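Local atomic coordinates of Tubulin/ftsz, gtpase (Methanosaeta thermophila, PDB entry 3ZID), a protein that binds GTP and, as a GTPase of the tubulin/FtsZ superfamily, is probably involved in controlling the shape of archaeal cells. Residues 174-180 and 192-197; 142-146 and 328-334; 196-200 and 257-261. All coordinates share one frame; numbering follows the deposited sequence.

Contact 1: residues 174-180 and 192-197; sequences VDNQYLK and RINTMV. With GDP (guanosine-5'-diphosphate), chain C.
The guanidinium of Arg192 meets Leu179 edge-on: NH1 lies 3.5 Å from Leu179 O, near the guanidinium plane, without a hydrogen bond. Over one face sits Met196 SD, away from the centre of the group. Arginine suits this border because its extended chain carries the charge to a carbonyl at the end of helix 176-179, an attraction that is probably mild. The second flat group is the amide of Asn176, whose side chain is crossed by that of Ile193; Ile193 CD1 comes within 3.3 Å of Asn176 OD1. That same oxygen accepts from GDP N2 at 2.9 Å, while Asn176 ND2 donates to GDP N3 at 3.1 Å. Asn194 reads the other part of the guanine edge: its OD1 takes the N1 proton at 2.6 Å, with a weaker bond from N2, and its ND2 gives a nearly straight bond (171°) to O6. An asparagine, offering donor and acceptor side by side, matches guanine in both places, a pattern consistent with selection of this base.

Ile193 lies on the helix side of the base. With chi1 at -67°, CG2 stands anti to the backbone N and faces Val174 and GDP N2, while CG1 packs on Leu179 CB at 3.6 Å. Val174 CG1 also meets Val197 CG2 at 3.7 Å. These four branched residues fill the buried seam, and flexible Met196 reaches Leu179 CD2 at its margin. Helix 186-210 thus lies against edge strand 172-175 and short helix 176-179, with strand 136-143 beside Val174 and helix 10-30 behind Asn194 and Val197.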
# COMPACT_ATOMS: atom_id res chain seq x y z
N VAL A 174 2.44 3.04 0.12
CA VAL A 174 1.65 4.27 0.16
C VAL A 174 1.99 4.97 1.48
O VAL A 174 1.72 4.46 2.57
CB VAL A 174 0.13 3.96 0.10
CG1 VAL A 174 -0.70 5.26 0.02
CG2 VAL A 174 -0.18 3.03 -1.08
N ASP A 175 2.60 6.14 1.38
CA ASP A 175 3.06 6.85 2.58
C ASP A 175 2.06 7.93 3.01
O ASP A 175 2.04 9.01 2.44
CB ASP A 175 4.43 7.47 2.34
CG ASP A 175 5.02 8.10 3.61
OD1 ASP A 175 4.42 7.99 4.70
OD2 ASP A 175 6.13 8.68 3.52
N ASN A 176 1.25 7.63 4.02
CA ASN A 176 0.26 8.60 4.49
C ASN A 176 0.90 9.94 4.86
O ASN A 176 0.32 11.00 4.63
CB ASN A 176 -0.52 8.07 5.70
CG ASN A 176 -1.76 7.28 5.32
OD1 ASN A 176 -2.10 7.12 4.14
ND2 ASN A 176 -2.46 6.76 6.34
N GLN A 177 2.10 9.89 5.42
CA GLN A 177 2.75 11.11 5.89
C GLN A 177 3.09 12.04 4.75
O GLN A 177 2.73 13.21 4.76
CB GLN A 177 4.02 10.77 6.69
CG GLN A 177 4.68 11.98 7.36
CD GLN A 177 3.72 12.76 8.25
OE1 GLN A 177 3.04 12.17 9.10
NE2 GLN A 177 3.65 14.08 8.05
N TYR A 178 3.76 11.50 3.74
CA TYR A 178 4.15 12.30 2.60
C TYR A 178 2.91 12.83 1.88
O TYR A 178 2.91 13.95 1.37
CB TYR A 178 4.99 11.46 1.65
CG TYR A 178 5.50 12.26 0.47
CD1 TYR A 178 6.45 13.26 0.66
CD2 TYR A 178 4.99 12.06 -0.81
CE1 TYR A 178 6.92 14.01 -0.41
CE2 TYR A 178 5.44 12.82 -1.89
CZ TYR A 178 6.41 13.78 -1.68
OH TYR A 178 6.86 14.54 -2.74
N LEU A 179 1.84 12.04 1.88
CA LEU A 179 0.65 12.39 1.11
C LEU A 179 -0.33 13.23 1.94
O LEU A 179 -1.27 13.81 1.40
CB LEU A 179 -0.05 11.14 0.57
CG LEU A 179 0.79 10.28 -0.39
CD1 LEU A 179 0.01 9.05 -0.85
CD2 LEU A 179 1.24 11.09 -1.60
N LYS A 180 -0.06 13.31 3.24
CA LYS A 180 -0.87 14.04 4.21
C LYS A 180 -1.21 15.46 3.77
O LYS A 180 -0.32 16.23 3.40
CB LYS A 180 -0.13 14.13 5.55
CG LYS A 180 -0.92 14.76 6.69
CD LYS A 180 -0.03 14.91 7.92
CE LYS A 180 1.00 16.03 7.67
NZ LYS A 180 1.87 16.37 8.85
N ARG A 192 -8.30 12.11 -0.02
CA ARG A 192 -7.33 12.45 -1.06
C ARG A 192 -6.42 11.27 -1.35
O ARG A 192 -6.21 10.90 -2.50
CB ARG A 192 -6.50 13.66 -0.66
CG ARG A 192 -5.53 14.11 -1.77
CD ARG A 192 -4.67 15.30 -1.32
NE ARG A 192 -3.91 15.87 -2.43
CZ ARG A 192 -2.63 15.60 -2.70
NH1 ARG A 192 -1.95 14.77 -1.92
NH2 ARG A 192 -2.03 16.17 -3.74
N ILE A 193 -5.86 10.68 -0.30
CA ILE A 193 -4.94 9.58 -0.47
C ILE A 193 -5.62 8.40 -1.16
O ILE A 193 -5.09 7.88 -2.14
CB ILE A 193 -4.36 9.12 0.86
CG1 ILE A 193 -3.45 10.21 1.44
CG2 ILE A 193 -3.61 7.81 0.68
CD1 ILE A 193 -3.11 10.04 2.91
N ASN A 194 -6.79 8.00 -0.65
CA ASN A 194 -7.51 6.85 -1.17
C ASN A 194 -7.85 7.07 -2.65
O ASN A 194 -7.76 6.15 -3.47
CB ASN A 194 -8.80 6.58 -0.37
CG ASN A 194 -8.55 6.23 1.08
OD1 ASN A 194 -7.41 6.03 1.51
ND2 ASN A 194 -9.63 6.18 1.85
N THR A 195 -8.24 8.29 -2.99
CA THR A 195 -8.55 8.61 -4.39
C THR A 195 -7.33 8.46 -5.28
O THR A 195 -7.44 7.93 -6.38
CB THR A 195 -9.14 10.04 -4.52
OG1 THR A 195 -10.42 10.07 -3.88
CG2 THR A 195 -9.31 10.48 -5.99
N MET A 196 -6.17 8.88 -4.79
CA MET A 196 -4.92 8.77 -5.56
C MET A 196 -4.52 7.32 -5.74
O MET A 196 -4.04 6.94 -6.81
CB MET A 196 -3.78 9.54 -4.87
CG MET A 196 -3.98 11.04 -4.80
SD MET A 196 -2.73 11.87 -3.81
CE MET A 196 -1.27 11.53 -4.78
N VAL A 197 -4.70 6.51 -4.70
CA VAL A 197 -4.32 5.10 -4.78
C VAL A 197 -5.21 4.41 -5.80
O VAL A 197 -4.74 3.75 -6.71
CB VAL A 197 -4.47 4.36 -3.44
CG1 VAL A 197 -4.13 2.87 -3.63
CG2 VAL A 197 -3.53 4.98 -2.39
PB GDP C . -7.53 -1.93 11.06
O1B GDP C . -6.74 -2.71 10.02
O2B GDP C . -8.97 -1.79 10.63
O3B GDP C . -7.44 -2.67 12.38
O3A GDP C . -6.84 -0.49 11.29
PA GDP C . -6.75 0.63 10.14
O1A GDP C . -7.67 1.76 10.44
O2A GDP C . -6.94 0.08 8.74
O5' GDP C . -5.22 1.03 10.31
C5' GDP C . -4.91 2.31 10.83
C4' GDP C . -3.86 2.93 9.92
O4' GDP C . -4.45 3.14 8.64
C3' GDP C . -3.47 4.29 10.46
O3' GDP C . -2.15 4.55 10.00
C2' GDP C . -4.46 5.20 9.78
O2' GDP C . -3.90 6.50 9.66
C1' GDP C . -4.59 4.55 8.42
N9 GDP C . -5.90 4.71 7.78
C8 GDP C . -7.11 4.41 8.30
N7 GDP C . -8.08 4.63 7.38
C5 GDP C . -7.48 5.07 6.26
C6 GDP C . -7.90 5.46 4.91
O6 GDP C . -9.10 5.47 4.61
N1 GDP C . -6.97 5.83 4.04
C2 GDP C . -5.66 5.85 4.35
N2 GDP C . -4.79 6.25 3.40
N3 GDP C . -5.18 5.50 5.56
C4 GDP C . -6.04 5.10 6.52

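Contact 2: residues 142-146 and 328-334; sequences VLPFR and LVELYEK. With GDP (guanosine-5'-diphosphate), chain C.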
# COMPACT_ATOMS: atom_id res chain seq x y z
N VAL A 142 -0.18 0.58 3.19
CA VAL A 142 -0.30 1.99 3.58
C VAL A 142 0.42 2.28 4.91
O VAL A 142 0.09 1.69 5.94
CB VAL A 142 -1.77 2.41 3.69
CG1 VAL A 142 -1.87 3.84 4.16
CG2 VAL A 142 -2.49 2.20 2.32
N LEU A 143 1.40 3.19 4.87
CA LEU A 143 2.23 3.52 6.04
C LEU A 143 1.60 4.58 6.90
O LEU A 143 0.87 5.43 6.38
CB LEU A 143 3.61 4.02 5.59
CG LEU A 143 4.29 3.15 4.55
CD1 LEU A 143 5.59 3.77 4.10
CD2 LEU A 143 4.50 1.75 5.11
N PRO A 144 1.90 4.58 8.22
CA PRO A 144 1.26 5.50 9.16
C PRO A 144 1.69 6.95 8.99
O PRO A 144 2.70 7.22 8.35
CB PRO A 144 1.70 4.98 10.54
CG PRO A 144 3.01 4.32 10.28
CD PRO A 144 2.87 3.70 8.90
N PHE A 145 0.90 7.88 9.52
CA PHE A 145 1.35 9.26 9.72
C PHE A 145 2.52 9.24 10.69
O PHE A 145 2.54 8.43 11.60
CB PHE A 145 0.24 10.12 10.30
CG PHE A 145 -0.93 10.29 9.41
CD1 PHE A 145 -0.81 10.98 8.22
CD2 PHE A 145 -2.17 9.77 9.77
CE1 PHE A 145 -1.91 11.14 7.39
CE2 PHE A 145 -3.27 9.93 8.96
CZ PHE A 145 -3.14 10.63 7.76
N ARG A 146 3.51 10.11 10.48
CA ARG A 146 4.72 10.19 11.31
C ARG A 146 4.44 10.26 12.81
O ARG A 146 5.05 9.54 13.61
CB ARG A 146 5.55 11.39 10.86
CG ARG A 146 6.82 11.69 11.65
CD ARG A 146 7.52 12.85 10.96
NE ARG A 146 8.14 12.38 9.72
CZ ARG A 146 8.39 13.13 8.65
NH1 ARG A 146 8.03 14.41 8.63
NH2 ARG A 146 8.96 12.60 7.58
N LEU A 328 11.88 4.20 4.97
CA LEU A 328 11.45 3.05 5.77
C LEU A 328 12.38 2.81 6.96
O LEU A 328 11.93 2.39 8.03
CB LEU A 328 11.36 1.80 4.90
CG LEU A 328 10.20 1.79 3.89
CD1 LEU A 328 10.23 0.52 3.09
CD2 LEU A 328 8.87 1.93 4.60
N VAL A 329 13.67 3.05 6.77
CA VAL A 329 14.61 2.88 7.89
C VAL A 329 14.27 3.87 9.01
O VAL A 329 14.22 3.51 10.19
CB VAL A 329 16.07 3.03 7.42
CG1 VAL A 329 17.04 2.99 8.62
CG2 VAL A 329 16.41 1.92 6.43
N GLU A 330 13.97 5.10 8.60
CA GLU A 330 13.53 6.15 9.51
C GLU A 330 12.32 5.69 10.32
O GLU A 330 12.24 5.92 11.53
CB GLU A 330 13.22 7.42 8.70
CG GLU A 330 12.67 8.61 9.48
CD GLU A 330 12.17 9.73 8.56
OE1 GLU A 330 12.13 9.53 7.32
OE2 GLU A 330 11.78 10.81 9.07
N LEU A 331 11.37 5.05 9.64
CA LEU A 331 10.16 4.52 10.27
C LEU A 331 10.52 3.46 11.32
O LEU A 331 9.96 3.44 12.42
CB LEU A 331 9.21 3.95 9.22
CG LEU A 331 8.02 3.13 9.70
CD1 LEU A 331 7.18 3.98 10.63
CD2 LEU A 331 7.19 2.70 8.53
N TYR A 332 11.43 2.57 10.96
CA TYR A 332 11.87 1.51 11.87
C TYR A 332 12.51 2.07 13.14
O TYR A 332 12.20 1.63 14.25
CB TYR A 332 12.84 0.57 11.16
CG TYR A 332 12.12 -0.59 10.54
CD1 TYR A 332 11.51 -0.47 9.30
CD2 TYR A 332 12.01 -1.80 11.22
CE1 TYR A 332 10.84 -1.53 8.74
CE2 TYR A 332 11.33 -2.87 10.67
CZ TYR A 332 10.75 -2.72 9.43
OH TYR A 332 10.06 -3.77 8.86
N GLU A 333 13.40 3.04 12.97
CA GLU A 333 14.08 3.68 14.08
C GLU A 333 13.08 4.37 15.01
O GLU A 333 13.21 4.30 16.23
CB GLU A 333 15.10 4.70 13.54
CG GLU A 333 16.28 4.08 12.80
CD GLU A 333 17.22 5.14 12.21
OE1 GLU A 333 16.88 6.34 12.24
OE2 GLU A 333 18.29 4.76 11.67
N LYS A 334 12.04 4.97 14.44
CA LYS A 334 11.02 5.62 15.28
C LYS A 334 10.21 4.60 16.08
O LYS A 334 9.86 4.84 17.24
CB LYS A 334 10.13 6.54 14.45
CG LYS A 334 10.91 7.75 13.93
CD LYS A 334 10.14 8.59 12.93
CE LYS A 334 10.95 9.81 12.49
NZ LYS A 334 10.31 10.52 11.35
PB GDP C . -7.53 -1.93 11.06
O1B GDP C . -6.74 -2.71 10.02
O2B GDP C . -8.97 -1.79 10.63
O3B GDP C . -7.44 -2.67 12.38
O3A GDP C . -6.84 -0.49 11.29
PA GDP C . -6.75 0.63 10.14
O1A GDP C . -7.67 1.76 10.44
O2A GDP C . -6.94 0.08 8.74
O5' GDP C . -5.22 1.03 10.31
C5' GDP C . -4.91 2.31 10.83
C4' GDP C . -3.86 2.93 9.92
O4' GDP C . -4.45 3.14 8.64
C3' GDP C . -3.47 4.29 10.46
O3' GDP C . -2.15 4.55 10.00
C2' GDP C . -4.46 5.20 9.78
O2' GDP C . -3.90 6.50 9.66
C1' GDP C . -4.59 4.55 8.42
N9 GDP C . -5.90 4.71 7.78
C8 GDP C . -7.11 4.41 8.30
N7 GDP C . -8.08 4.63 7.38
C5 GDP C . -7.48 5.07 6.26
C6 GDP C . -7.90 5.46 4.91
O6 GDP C . -9.10 5.47 4.61
N1 GDP C . -6.97 5.83 4.04
C2 GDP C . -5.66 5.85 4.35
N2 GDP C . -4.79 6.25 3.40
N3 GDP C . -5.18 5.50 5.56
C4 GDP C . -6.04 5.10 6.52
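Leu143 and Leu328 form the apolar centre, crossing at about a right angle with Leu143 CD1 3.8 Å from Leu328 CD2. Leu143 CD2 sits more loosely, 4.5 Å from Leu331 CD2. Beside them the CG corner of the Pro144 ring meets the CD1 methyl of Leu331, 4.2 Å away; Leu331 CG, anti to its backbone N (chi1 169°), sends the branch there. Leucines and a proline suit an apolar seam shared with Leu153 of helix 150-165.

Strand 136-143 of the parallel, Rossmann-like sheet ends here, and the loop after it meets the ligand, as in related nucleotide-binding domains: Pro144 CA is 3.6 Å from GDP O3' and Phe145 CE2 3.6 Å from GDP O2'. Helix 326-369 covers the side turned from the nucleotide.

The outer edge is charged. Within the helix, Lys334 NZ forms a hydrogen-bonded salt bridge with Glu330 OE2 (2.7 Å), one turn apart. Arg146 bends at chi3 (-74°) toward them. Its NH2 makes a long salt bridge with Glu330 OE2 (3.7 Å) by charge alone, as no N-H of Arg146 points at that oxygen. Arg146 NE is 3.3 Å from Lys334 NZ, like charges that the shared carboxylate probably offsets; Arg146 is exposed and poorly ordered, so this detail is uncertain.

Contact 3: residues 196-200 and 257-261; sequences MVAQR and VGLLY
Hydrogen bonding centres on Arg200, whose NH1 donates to Gly258 O at 2.5 Å. The bond is bent, with an N-H...O angle of 135° and the donor tilted from the carbonyl plane; its exact length is doubtful. NH1 also bonds Leu234 O, so one nitrogen serves two backbone carbonyls; a long side chain with several N-H groups suits such a buried place. Gly258 takes part by its backbone alone. A water extends the polar group, donating to Val257 O and Leu259 O and receiving a weak bond from Arg200 NH2 at 3.4 Å.

Helix 186-210 is the long central helix that, in tubulin and FtsZ relatives, runs between the GTPase domain and the second domain. Here Arg200 joins it to the loop after helix 246-252 and to strand 232-238 of the mixed sheet.

Apolar contacts gather round Leu260. The Arg200 chain leaves beside its backbone N (chi1 -75°) and stays extended to NE, which carries the guanidinium to Gly258 O. On the way it runs alongside Leu260, the two pointing opposite ways, with Arg200 CD 3.7 Å from Leu260 CG. The Leu260 CD2 methyl covers one face of the guanidinium, away from its centre, while the edge is used for bonding. The same CD2 is 4.1 Å from Met196 CB, and Leu260 CD1 is 4.4 Å from Val197 CG2. Through its backbone Leu260 bonds both Asp175 and Leu234.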
# COMPACT_ATOMS: atom_id res chain seq x y z
N MET A 196 -6.17 8.88 -4.79
CA MET A 196 -4.92 8.77 -5.56
C MET A 196 -4.52 7.32 -5.74
O MET A 196 -4.04 6.94 -6.81
CB MET A 196 -3.78 9.54 -4.87
CG MET A 196 -3.98 11.04 -4.80
SD MET A 196 -2.73 11.87 -3.81
CE MET A 196 -1.27 11.53 -4.78
N VAL A 197 -4.70 6.51 -4.70
CA VAL A 197 -4.32 5.10 -4.78
C VAL A 197 -5.21 4.41 -5.80
O VAL A 197 -4.74 3.75 -6.71
CB VAL A 197 -4.47 4.36 -3.44
CG1 VAL A 197 -4.13 2.87 -3.63
CG2 VAL A 197 -3.53 4.98 -2.39
N ALA A 198 -6.52 4.59 -5.64
CA ALA A 198 -7.50 3.98 -6.52
C ALA A 198 -7.28 4.39 -7.97
O ALA A 198 -7.38 3.58 -8.89
CB ALA A 198 -8.89 4.35 -6.05
N GLN A 199 -6.98 5.66 -8.19
CA GLN A 199 -6.78 6.17 -9.54
C GLN A 199 -5.61 5.45 -10.19
O GLN A 199 -5.71 4.96 -11.33
CB GLN A 199 -6.48 7.65 -9.50
CG GLN A 199 -6.48 8.35 -10.83
CD GLN A 199 -6.39 9.87 -10.65
OE1 GLN A 199 -5.81 10.36 -9.68
NE2 GLN A 199 -6.99 10.61 -11.58
N ARG A 200 -4.52 5.34 -9.44
CA ARG A 200 -3.34 4.67 -9.94
C ARG A 200 -3.55 3.17 -10.17
O ARG A 200 -3.11 2.66 -11.18
CB ARG A 200 -2.14 4.92 -9.02
CG ARG A 200 -1.59 6.33 -9.21
CD ARG A 200 -0.90 6.87 -7.98
NE ARG A 200 -1.01 8.33 -7.90
CZ ARG A 200 0.00 9.14 -7.63
NH1 ARG A 200 1.23 8.65 -7.42
NH2 ARG A 200 -0.20 10.44 -7.59
N VAL A 257 6.79 14.32 -5.69
CA VAL A 257 5.44 14.87 -5.62
C VAL A 257 4.46 14.00 -6.42
O VAL A 257 3.26 14.04 -6.18
CB VAL A 257 5.43 16.35 -6.06
CG1 VAL A 257 4.04 16.95 -5.95
CG2 VAL A 257 6.41 17.12 -5.19
N GLY A 258 4.97 13.20 -7.35
CA GLY A 258 4.14 12.38 -8.22
C GLY A 258 3.93 10.96 -7.68
O GLY A 258 3.04 10.24 -8.15
N LEU A 259 4.77 10.57 -6.72
CA LEU A 259 4.80 9.22 -6.17
C LEU A 259 3.89 9.03 -4.94
O LEU A 259 3.58 10.00 -4.26
CB LEU A 259 6.24 8.85 -5.80
CG LEU A 259 7.24 8.93 -6.96
CD1 LEU A 259 8.65 8.69 -6.43
CD2 LEU A 259 6.91 7.95 -8.07
N LEU A 260 3.49 7.80 -4.64
CA LEU A 260 2.68 7.52 -3.45
C LEU A 260 3.58 7.39 -2.20
O LEU A 260 3.13 7.48 -1.05
CB LEU A 260 1.85 6.26 -3.64
CG LEU A 260 0.75 6.32 -4.70
CD1 LEU A 260 0.13 4.95 -4.83
CD2 LEU A 260 -0.32 7.33 -4.30
N TYR A 261 4.87 7.21 -2.46
CA TYR A 261 5.89 7.08 -1.46
C TYR A 261 7.06 7.90 -2.00
O TYR A 261 7.44 7.73 -3.14
CB TYR A 261 6.27 5.60 -1.29
CG TYR A 261 7.49 5.37 -0.40
CD1 TYR A 261 8.77 5.36 -0.94
CD2 TYR A 261 7.35 5.16 0.97
CE1 TYR A 261 9.88 5.14 -0.13
CE2 TYR A 261 8.46 4.95 1.78
CZ TYR A 261 9.72 4.94 1.23
OH TYR A 261 10.80 4.74 2.03
O HOH W 1 1.65 12.32 -5.42

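Overall arrangement
Contacts 1 and 3 are buried and about 7 Å apart between centres; they share Met196 and Val197 of helix 186-210, and contact 1 lies beside the base of the nucleotide while contact 3 lies toward the second domain. Contact 2 is only partly buried and lies nearer the surface, with its charged rim on the outside. Chemistry follows place: paired amides read guanine in contact 1, a buried arginine satisfies backbone carbonyls in contact 3, and contact 2 grades from leucine packing to a salt-bridge network. Contacts 1 and 2 are joined through neighbouring strands 172-175 and 136-143 and both touch GDP, whereas Asp175 and Leu260 tie contact 1 to contact 3.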